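11R-lipoxygenase (PDB 3VF1) probably catalyses, as a calcium-dependent non-heme iron dioxygenase, the insertion of molecular oxygen into polyunsaturated fatty acids at carbon 11 with R stereochemistry. Local coordinates at residues N579-G587 / M625-I635; W223-R233 / F588-R597. One frame throughout, in Å; residues are numbered along the deposited sequence.

Contact 1 of 2, residues N579-G587 / M625-I635. With FE2 (Fe (II) ion), chain E.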
loop_
_atom_site.group_PDB
_atom_site.type_symbol
_atom_site.label_atom_id
_atom_site.label_comp_id
_atom_site.label_asym_id
_atom_site.label_seq_id
_atom_site.Cartn_x
_atom_site.Cartn_y
_atom_site.Cartn_z
ATOM N N ASN A 579 5.251 -2.354 4.751
ATOM C CA ASN A 579 6.118 -2.342 3.576
ATOM C C ASN A 579 7.515 -1.793 3.871
ATOM O O ASN A 579 8.512 -2.484 3.676
ATOM C CB ASN A 579 5.467 -1.540 2.447
ATOM C CG ASN A 579 6.185 -1.705 1.118
ATOM O OD1 ASN A 579 5.724 -2.428 0.230
ATOM N ND2 ASN A 579 7.311 -1.022 0.970
ATOM N N PHE A 580 7.583 -0.554 4.345
ATOM C CA PHE A 580 8.870 0.112 4.539
ATOM C C PHE A 580 9.562 -0.319 5.828
ATOM O O PHE A 580 10.681 0.110 6.113
ATOM C CB PHE A 580 8.693 1.632 4.504
ATOM C CG PHE A 580 8.213 2.144 3.178
ATOM C CD1 PHE A 580 9.078 2.231 2.102
ATOM C CD2 PHE A 580 6.896 2.526 3.006
ATOM C CE1 PHE A 580 8.639 2.693 0.878
ATOM C CE2 PHE A 580 6.448 2.988 1.785
ATOM C CZ PHE A 580 7.321 3.072 0.718
ATOM N N SER A 581 8.895 -1.171 6.599
ATOM C CA SER A 581 9.484 -1.746 7.800
ATOM C C SER A 581 10.164 -3.078 7.487
ATOM O O SER A 581 10.688 -3.742 8.383
ATOM C CB SER A 581 8.401 -1.968 8.853
ATOM O OG SER A 581 7.403 -2.847 8.365
ATOM N N GLN A 582 10.160 -3.458 6.214
ATOM C CA GLN A 582 10.617 -4.785 5.805
ATOM C C GLN A 582 12.122 -4.999 5.946
ATOM O O GLN A 582 12.572 -6.133 6.085
ATOM C CB GLN A 582 10.195 -5.071 4.364
ATOM C CG GLN A 582 8.761 -5.544 4.227
ATOM C CD GLN A 582 8.405 -5.900 2.799
ATOM O OE1 GLN A 582 8.158 -7.061 2.479
ATOM N NE2 GLN A 582 8.374 -4.896 1.932
ATOM N N MET A 583 12.905 -3.927 5.901
ATOM C CA MET A 583 14.352 -4.069 6.023
ATOM C C MET A 583 14.738 -4.308 7.479
ATOM O O MET A 583 15.655 -5.073 7.772
ATOM C CB MET A 583 15.079 -2.839 5.474
ATOM C CG MET A 583 16.596 -2.989 5.464
ATOM S SD MET A 583 17.167 -4.430 4.534
ATOM C CE MET A 583 17.015 -3.833 2.850
ATOM N N ALA A 584 14.029 -3.651 8.391
ATOM C CA ALA A 584 14.233 -3.867 9.815
ATOM C C ALA A 584 13.828 -5.286 10.199
ATOM O O ALA A 584 14.356 -5.858 11.151
ATOM C CB ALA A 584 13.431 -2.857 10.620
ATOM N N THR A 585 12.890 -5.852 9.447
ATOM C CA THR A 585 12.331 -7.162 9.764
ATOM C C THR A 585 13.076 -8.298 9.068
ATOM O O THR A 585 13.360 -9.327 9.682
ATOM C CB THR A 585 10.838 -7.228 9.378
ATOM O OG1 THR A 585 10.096 -6.297 10.175
ATOM C CG2 THR A 585 10.279 -8.628 9.591
ATOM N N TYR A 586 13.393 -8.111 7.792
ATOM C CA TYR A 586 14.011 -9.168 6.996
ATOM C C TYR A 586 15.494 -8.923 6.725
ATOM O O TYR A 586 16.181 -9.795 6.196
ATOM C CB TYR A 586 13.270 -9.335 5.669
ATOM C CG TYR A 586 11.826 -9.748 5.831
ATOM C CD1 TYR A 586 11.489 -11.066 6.112
ATOM C CD2 TYR A 586 10.800 -8.822 5.703
ATOM C CE1 TYR A 586 10.171 -11.448 6.262
ATOM C CE2 TYR A 586 9.481 -9.195 5.849
ATOM C CZ TYR A 586 9.171 -10.510 6.129
ATOM O OH TYR A 586 7.856 -10.882 6.274
ATOM N N GLY A 587 15.982 -7.738 7.079
ATOM C CA GLY A 587 17.384 -7.412 6.888
ATOM C C GLY A 587 18.269 -8.516 7.434
ATOM O O GLY A 587 19.136 -9.037 6.735
ATOM N N MET A 625 16.694 -12.220 -1.205
ATOM C CA MET A 625 15.691 -11.596 -0.352
ATOM C C MET A 625 16.068 -10.157 -0.023
ATOM O O MET A 625 15.217 -9.270 -0.040
ATOM C CB MET A 625 15.509 -12.392 0.942
ATOM C CG MET A 625 14.409 -11.844 1.841
ATOM S SD MET A 625 12.834 -11.691 0.970
ATOM C CE MET A 625 11.777 -11.056 2.271
ATOM N N VAL A 626 17.341 -9.928 0.276
ATOM C CA VAL A 626 17.818 -8.590 0.613
ATOM C C VAL A 626 17.701 -7.654 -0.583
ATOM O O VAL A 626 17.372 -6.479 -0.432
ATOM C CB VAL A 626 19.282 -8.614 1.097
ATOM C CG1 VAL A 626 19.840 -7.199 1.189
ATOM C CG2 VAL A 626 19.382 -9.319 2.439
ATOM N N SER A 627 17.972 -8.181 -1.773
ATOM C CA SER A 627 17.847 -7.401 -2.997
ATOM C C SER A 627 16.394 -6.990 -3.207
ATOM O O SER A 627 16.106 -5.858 -3.595
ATOM C CB SER A 627 18.342 -8.212 -4.198
ATOM O OG SER A 627 18.319 -7.439 -5.385
ATOM N N VAL A 628 15.483 -7.920 -2.943
ATOM C CA VAL A 628 14.056 -7.666 -3.100
ATOM C C VAL A 628 13.556 -6.662 -2.066
ATOM O O VAL A 628 12.942 -5.654 -2.418
ATOM C CB VAL A 628 13.243 -8.969 -2.982
ATOM C CG1 VAL A 628 11.764 -8.668 -2.757
ATOM C CG2 VAL A 628 13.439 -9.825 -4.227
ATOM N N VAL A 629 13.819 -6.939 -0.793
ATOM C CA VAL A 629 13.384 -6.058 0.286
ATOM C C VAL A 629 13.950 -4.653 0.106
ATOM O O VAL A 629 13.285 -3.664 0.405
ATOM C CB VAL A 629 13.809 -6.601 1.663
ATOM C CG1 VAL A 629 13.645 -5.531 2.738
ATOM C CG2 VAL A 629 13.000 -7.836 2.013
ATOM N N ASN A 630 15.181 -4.568 -0.386
ATOM C CA ASN A 630 15.802 -3.279 -0.645
ATOM C C ASN A 630 15.054 -2.531 -1.745
ATOM O O ASN A 630 14.958 -1.304 -1.720
ATOM C CB ASN A 630 17.270 -3.465 -1.034
ATOM C CG ASN A 630 17.978 -2.149 -1.282
ATOM O OD1 ASN A 630 18.279 -1.408 -0.344
ATOM N ND2 ASN A 630 18.260 -1.854 -2.549
ATOM N N ALA A 631 14.518 -3.282 -2.702
ATOM C CA ALA A 631 13.752 -2.701 -3.798
ATOM C C ALA A 631 12.358 -2.275 -3.341
ATOM O O ALA A 631 11.902 -1.181 -3.669
ATOM C CB ALA A 631 13.648 -3.688 -4.947
ATOM N N LEU A 632 11.688 -3.139 -2.585
ATOM C CA LEU A 632 10.335 -2.855 -2.114
ATOM C C LEU A 632 10.284 -1.613 -1.228
ATOM O O LEU A 632 9.244 -0.967 -1.125
ATOM C CB LEU A 632 9.771 -4.054 -1.348
ATOM C CG LEU A 632 9.517 -5.329 -2.157
ATOM C CD1 LEU A 632 9.044 -6.447 -1.242
ATOM C CD2 LEU A 632 8.504 -5.086 -3.265
ATOM N N THR A 633 11.404 -1.280 -0.591
ATOM C CA THR A 633 11.454 -0.125 0.304
ATOM C C THR A 633 12.055 1.100 -0.381
ATOM O O THR A 633 12.539 2.014 0.284
ATOM C CB THR A 633 12.269 -0.426 1.585
ATOM O OG1 THR A 633 13.638 -0.682 1.245
ATOM C CG2 THR A 633 11.690 -1.622 2.326
ATOM N N THR A 634 12.016 1.118 -1.710
ATOM C CA THR A 634 12.546 2.243 -2.473
ATOM C C THR A 634 11.674 3.484 -2.307
ATOM O O THR A 634 10.477 3.457 -2.594
ATOM C CB THR A 634 12.634 1.913 -3.977
ATOM O OG1 THR A 634 13.554 0.834 -4.184
ATOM C CG2 THR A 634 13.105 3.127 -4.767
ATOM N N ILE A 635 12.287 4.568 -1.841
ATOM C CA ILE A 635 11.609 5.856 -1.742
ATOM C C ILE A 635 12.341 6.895 -2.583
ATOM O O ILE A 635 13.472 7.272 -2.275
ATOM C CB ILE A 635 11.539 6.354 -0.286
ATOM C CG1 ILE A 635 10.571 5.489 0.525
ATOM C CG2 ILE A 635 11.098 7.811 -0.245
ATOM C CD1 ILE A 635 10.485 5.872 1.989
HETATM FE FE FE2 E . 4.220 -2.383 -1.471
HETATM O O HOH W 1 6.386 -2.983 -2.147
#

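Contact 2 of 2, residues W223-R233 / F588-R597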
loop_
_atom_site.group_PDB
_atom_site.type_symbol
_atom_site.label_atom_id
_atom_site.label_comp_id
_atom_site.label_asym_id
_atom_site.label_seq_id
_atom_site.Cartn_x
_atom_site.Cartn_y
_atom_site.Cartn_z
ATOM N N TRP A 223 25.187 -21.949 -3.542
ATOM C CA TRP A 223 24.117 -22.638 -2.827
ATOM C C TRP A 223 24.606 -23.282 -1.531
ATOM O O TRP A 223 24.013 -24.245 -1.046
ATOM C CB TRP A 223 23.488 -23.709 -3.723
ATOM C CG TRP A 223 22.750 -23.156 -4.908
ATOM C CD1 TRP A 223 22.811 -21.882 -5.394
ATOM C CD2 TRP A 223 21.831 -23.863 -5.750
ATOM N NE1 TRP A 223 21.992 -21.753 -6.488
ATOM C CE2 TRP A 223 21.379 -22.955 -6.728
ATOM C CE3 TRP A 223 21.351 -25.176 -5.773
ATOM C CZ2 TRP A 223 20.466 -23.318 -7.719
ATOM C CZ3 TRP A 223 20.445 -25.536 -6.758
ATOM C CH2 TRP A 223 20.013 -24.609 -7.717
ATOM N N ASP A 224 25.684 -22.745 -0.973
ATOM C CA ASP A 224 26.243 -23.269 0.267
ATOM C C ASP A 224 25.465 -22.768 1.473
ATOM O O ASP A 224 24.776 -21.750 1.404
ATOM C CB ASP A 224 27.708 -22.853 0.413
ATOM C CG ASP A 224 28.579 -23.378 -0.706
ATOM O OD1 ASP A 224 28.187 -24.373 -1.353
ATOM O OD2 ASP A 224 29.661 -22.797 -0.934
ATOM N N ASP A 225 25.579 -23.493 2.580
ATOM C CA ASP A 225 25.031 -23.036 3.847
ATOM C C ASP A 225 25.838 -21.845 4.332
ATOM O O ASP A 225 26.980 -21.648 3.917
ATOM C CB ASP A 225 25.116 -24.143 4.900
ATOM C CG ASP A 225 24.246 -25.338 4.568
ATOM O OD1 ASP A 225 23.740 -25.411 3.429
ATOM O OD2 ASP A 225 24.071 -26.206 5.449
ATOM N N TRP A 226 25.239 -21.045 5.205
ATOM C CA TRP A 226 25.995 -20.066 5.964
ATOM C C TRP A 226 26.681 -20.814 7.098
ATOM O O TRP A 226 26.103 -21.735 7.676
ATOM C CB TRP A 226 25.076 -18.979 6.520
ATOM C CG TRP A 226 24.482 -18.102 5.466
ATOM C CD1 TRP A 226 23.250 -18.227 4.894
ATOM C CD2 TRP A 226 25.097 -16.962 4.853
ATOM N NE1 TRP A 226 23.059 -17.235 3.962
ATOM C CE2 TRP A 226 24.178 -16.445 3.920
ATOM C CE3 TRP A 226 26.334 -16.329 5.005
ATOM C CZ2 TRP A 226 24.456 -15.326 3.141
ATOM C CZ3 TRP A 226 26.608 -15.217 4.230
ATOM C CH2 TRP A 226 25.673 -14.727 3.310
ATOM N N ASP A 227 27.914 -20.432 7.408
ATOM C CA ASP A 227 28.684 -21.129 8.431
ATOM C C ASP A 227 28.010 -21.014 9.794
ATOM O O ASP A 227 27.921 -21.993 10.534
ATOM C CB ASP A 227 30.109 -20.578 8.499
ATOM C CG ASP A 227 30.872 -20.779 7.204
ATOM O OD1 ASP A 227 30.736 -21.861 6.593
ATOM O OD2 ASP A 227 31.604 -19.853 6.795
ATOM N N CYS A 228 27.535 -19.817 10.121
ATOM C CA CYS A 228 26.841 -19.593 11.383
ATOM C C CYS A 228 25.825 -18.459 11.267
ATOM O O CYS A 228 25.807 -17.722 10.281
ATOM C CB CYS A 228 27.843 -19.296 12.500
ATOM S SG CYS A 228 28.751 -17.753 12.300
ATOM N N LEU A 229 24.987 -18.328 12.290
ATOM C CA LEU A 229 23.887 -17.372 12.287
ATOM C C LEU A 229 24.369 -15.930 12.174
ATOM O O LEU A 229 23.680 -15.081 11.605
ATOM C CB LEU A 229 23.057 -17.540 13.562
ATOM C CG LEU A 229 22.325 -18.880 13.679
ATOM C CD1 LEU A 229 21.894 -19.147 15.113
ATOM C CD2 LEU A 229 21.122 -18.905 12.750
ATOM N N GLU A 230 25.550 -15.653 12.714
ATOM C CA GLU A 230 26.071 -14.291 12.743
ATOM C C GLU A 230 26.556 -13.827 11.373
ATOM O O GLU A 230 26.733 -12.629 11.150
ATOM C CB GLU A 230 27.207 -14.179 13.760
ATOM C CG GLU A 230 26.807 -14.564 15.173
ATOM C CD GLU A 230 25.572 -13.826 15.648
ATOM O OE1 GLU A 230 25.718 -12.735 16.240
ATOM O OE2 GLU A 230 24.451 -14.335 15.429
ATOM N N ASP A 231 26.765 -14.768 10.457
ATOM C CA ASP A 231 27.280 -14.435 9.132
ATOM C C ASP A 231 26.233 -13.766 8.243
ATOM O O ASP A 231 26.570 -13.196 7.205
ATOM C CB ASP A 231 27.831 -15.682 8.439
ATOM C CG ASP A 231 29.190 -16.096 8.976
ATOM O OD1 ASP A 231 29.875 -15.253 9.591
ATOM O OD2 ASP A 231 29.577 -17.265 8.774
ATOM N N PHE A 232 24.967 -13.837 8.642
ATOM C CA PHE A 232 23.911 -13.157 7.902
ATOM C C PHE A 232 24.124 -11.644 7.904
ATOM O O PHE A 232 23.603 -10.936 7.044
ATOM C CB PHE A 232 22.535 -13.498 8.478
ATOM C CG PHE A 232 21.983 -14.809 7.991
ATOM C CD1 PHE A 232 21.510 -14.937 6.695
ATOM C CD2 PHE A 232 21.931 -15.910 8.829
ATOM C CE1 PHE A 232 21.002 -16.140 6.241
ATOM C CE2 PHE A 232 21.420 -17.115 8.381
ATOM C CZ PHE A 232 20.957 -17.230 7.086
ATOM N N ARG A 233 24.899 -11.155 8.869
ATOM C CA ARG A 233 25.215 -9.732 8.954
ATOM C C ARG A 233 26.073 -9.272 7.775
ATOM O O ARG A 233 26.233 -8.071 7.550
ATOM C CB ARG A 233 25.936 -9.427 10.271
ATOM C CG ARG A 233 25.083 -9.657 11.509
ATOM C CD ARG A 233 25.939 -9.913 12.742
ATOM N NE ARG A 233 26.404 -8.682 13.380
ATOM C CZ ARG A 233 25.903 -8.167 14.505
ATOM N NH1 ARG A 233 24.906 -8.764 15.148
ATOM N NH2 ARG A 233 26.404 -7.044 14.996
ATOM N N PHE A 588 18.045 -8.867 8.696
ATOM C CA PHE A 588 18.719 -9.999 9.319
ATOM C C PHE A 588 17.826 -11.230 9.188
ATOM O O PHE A 588 16.850 -11.386 9.922
ATOM C CB PHE A 588 19.020 -9.692 10.786
ATOM C CG PHE A 588 19.881 -10.722 11.457
ATOM C CD1 PHE A 588 21.224 -10.838 11.136
ATOM C CD2 PHE A 588 19.350 -11.571 12.414
ATOM C CE1 PHE A 588 22.018 -11.787 11.753
ATOM C CE2 PHE A 588 20.140 -12.519 13.034
ATOM C CZ PHE A 588 21.474 -12.628 12.703
ATOM N N HIS A 589 18.171 -12.099 8.244
ATOM C CA HIS A 589 17.284 -13.178 7.813
ATOM C C HIS A 589 16.702 -14.023 8.953
ATOM O O HIS A 589 15.513 -14.339 8.944
ATOM C CB HIS A 589 18.005 -14.087 6.814
ATOM C CG HIS A 589 17.092 -15.019 6.080
ATOM N ND1 HIS A 589 16.636 -14.764 4.805
ATOM C CD2 HIS A 589 16.543 -16.201 6.447
ATOM C CE1 HIS A 589 15.852 -15.752 4.414
ATOM N NE2 HIS A 589 15.777 -16.636 5.392
ATOM N N PRO A 590 17.538 -14.404 9.930
ATOM C CA PRO A 590 17.051 -15.263 11.018
ATOM C C PRO A 590 15.894 -14.663 11.816
ATOM O O PRO A 590 15.157 -15.406 12.463
ATOM C CB PRO A 590 18.282 -15.422 11.914
ATOM C CG PRO A 590 19.440 -15.218 11.001
ATOM C CD PRO A 590 18.990 -14.174 10.022
ATOM N N ASN A 591 15.738 -13.344 11.777
ATOM C CA ASN A 591 14.654 -12.693 12.505
ATOM C C ASN A 591 13.293 -13.010 11.893
ATOM O O ASN A 591 12.267 -12.937 12.569
ATOM C CB ASN A 591 14.872 -11.178 12.551
ATOM C CG ASN A 591 13.803 -10.458 13.354
ATOM O OD1 ASN A 591 13.760 -10.561 14.581
ATOM N ND2 ASN A 591 12.941 -9.717 12.666
ATOM N N SER A 592 13.293 -13.367 10.612
ATOM C CA SER A 592 12.061 -13.715 9.916
ATOM C C SER A 592 12.379 -14.485 8.635
ATOM O O SER A 592 12.381 -13.915 7.545
ATOM C CB SER A 592 11.264 -12.452 9.590
ATOM O OG SER A 592 9.895 -12.751 9.376
ATOM N N PRO A 593 12.653 -15.793 8.770
ATOM C CA PRO A 593 13.021 -16.656 7.642
ATOM C C PRO A 593 11.964 -16.661 6.541
ATOM O O PRO A 593 10.770 -16.658 6.840
ATOM C CB PRO A 593 13.127 -18.045 8.280
ATOM C CG PRO A 593 13.351 -17.793 9.728
ATOM C CD PRO A 593 12.618 -16.532 10.044
ATOM N N THR A 594 12.403 -16.672 5.287
ATOM C CA THR A 594 11.486 -16.672 4.153
ATOM C C THR A 594 11.215 -18.086 3.659
ATOM O O THR A 594 10.151 -18.364 3.108
ATOM C CB THR A 594 12.036 -15.833 2.984
ATOM O OG1 THR A 594 13.299 -16.359 2.557
ATOM C CG2 THR A 594 12.211 -14.382 3.406
ATOM N N LEU A 595 12.180 -18.977 3.855
ATOM C CA LEU A 595 12.016 -20.368 3.452
ATOM C C LEU A 595 12.818 -21.306 4.345
ATOM O O LEU A 595 13.696 -20.872 5.091
ATOM C CB LEU A 595 12.439 -20.553 1.990
ATOM C CG LEU A 595 13.904 -20.263 1.644
ATOM C CD1 LEU A 595 14.820 -21.413 2.044
ATOM C CD2 LEU A 595 14.052 -19.971 0.158
ATOM N N MET A 596 12.498 -22.593 4.267
ATOM C CA MET A 596 13.277 -23.630 4.927
ATOM C C MET A 596 13.642 -24.690 3.896
ATOM O O MET A 596 12.804 -25.100 3.096
ATOM C CB MET A 596 12.485 -24.255 6.075
ATOM C CG MET A 596 12.295 -23.340 7.277
ATOM S SD MET A 596 13.845 -22.921 8.097
ATOM C CE MET A 596 13.244 -22.100 9.569
ATOM N N ARG A 597 14.897 -25.128 3.914
ATOM C CA ARG A 597 15.390 -26.077 2.923
ATOM C C ARG A 597 15.318 -27.514 3.422
ATOM O O ARG A 597 15.573 -28.453 2.669
ATOM C CB ARG A 597 16.828 -25.740 2.545
ATOM C CG ARG A 597 16.976 -24.446 1.773
ATOM C CD ARG A 597 18.430 -24.203 1.426
ATOM N NE ARG A 597 19.229 -23.966 2.624
ATOM C CZ ARG A 597 20.497 -24.340 2.777
ATOM N NH1 ARG A 597 21.136 -24.982 1.808
ATOM N NH2 ARG A 597 21.129 -24.071 3.910
#

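Contact 1 of 2, residues N579-G587 / M625-I635
The non-heme iron site of the lipoxygenase domain includes Asn579, whose side chain also ties the iron ligand to the end of helix 619-632. OD1 of Asn579 binds the iron at 2.3 Å, while ND2 of the same amide donates to Leu632 O at 2.9 Å, in a fairly straight bond (161°). That carbonyl lies close to the amide plane of Asn579, but the nitrogen sits above the carbonyl plane of Leu632. With CG anti to the backbone N (chi1 -169°), the amide stands between metal and helix end, and the two bonds together fix its rotation. Gln582 braces the turn behind it: its NE2 donates to Asn579 O at 3.0 Å, its OE1 is bonded to Gln388 of helix 369-410, and CD1 of Leu632 packs against the amide, 3.6 Å from NE2. A leucine in place of Gln582 would probably leave Asn579 O without its side-chain donor and Gln388 without its mate, so that the turn carrying the iron ligand would be less firmly positioned. Further along, apolar groups join the two nearly antiparallel helices. CG1 of Val629 rests against the backbone of Gln582 and meets the bent end of Met583, whose CE is 3.8 Å away; Met625 CE lies over one face of the Tyr586 ring, 4.0 Å from its centroid. Toward the iron end, Ile635 CD1 makes an off-centre CH-pi contact with the Phe580 ring, 4.2 Å from its centroid, and Asn579 ND2 lies over the centre of the opposite face. His392, His397, His575, the C-terminal carboxylate of Ile698 and a water complete the iron's coordination, the three-histidine, asparagine and C-terminal isoleucine set of a lipoxygenase catalytic centre.

Contact 2 of 2, residues W223-R233 / F588-R597
Asp225 OD1 is gripped by both terminal nitrogens of Arg597, NH2 at 3.0 Å and NH1 at 3.1 Å, in an end-on salt bridge to a single oxygen. The acceptor lies in the guanidinium plane, whereas both donors reach it from the same face of the carboxylate, whose plane stands 86° from that of the guanidinium. Arg597 is anchored a second time, through NE to Leu616 O, which helps to hold its head group in place. The rest of the contact is largely apolar and centres on Phe232. Pro590 lays CD over one face of its ring, 4.0 Å from the centroid, and brings CG to 3.4 Å from Phe232 CD2. Trp226 CG lies over the opposite face, offset toward the rim, so the ring is sandwiched between proline and indole. His589 approaches mainly through CB, 3.6 Å from Phe232 CD1; the imidazole is nearly parallel to the phenyl but slid so far along that the two barely overlap. With CG anti to the backbone N (chi1 -172°), the Phe588 ring turns to loop 223-233, with CE1 3.7 Å from Phe232 CB and also against Arg233 CG. A charged clasp at one end and ring packing at the other fasten two loops distant in sequence; the bridge, formed from above the carboxylate plane, probably owes more to charge than to direction, the rings depending on shape.

The segments 579-587 and 588-597 are consecutive, so one run of chain serves both contacts: its first half packs on helix 619-632, its second half turns to the loop 223-233. Contact 1 is the buried one and reaches the iron; contact 2 lies farther from the centre of the chain, is partly buried and stands away from the annotated sites. Their polar chemistry differs accordingly, neutral amides and carbonyls around an iron ligand in the first, a salt bridge in the second. The centres are about 16 Å apart, yet the two adjoin: Asn591 ND2 probably donates to Thr585 O, and Met625 packs on Thr594.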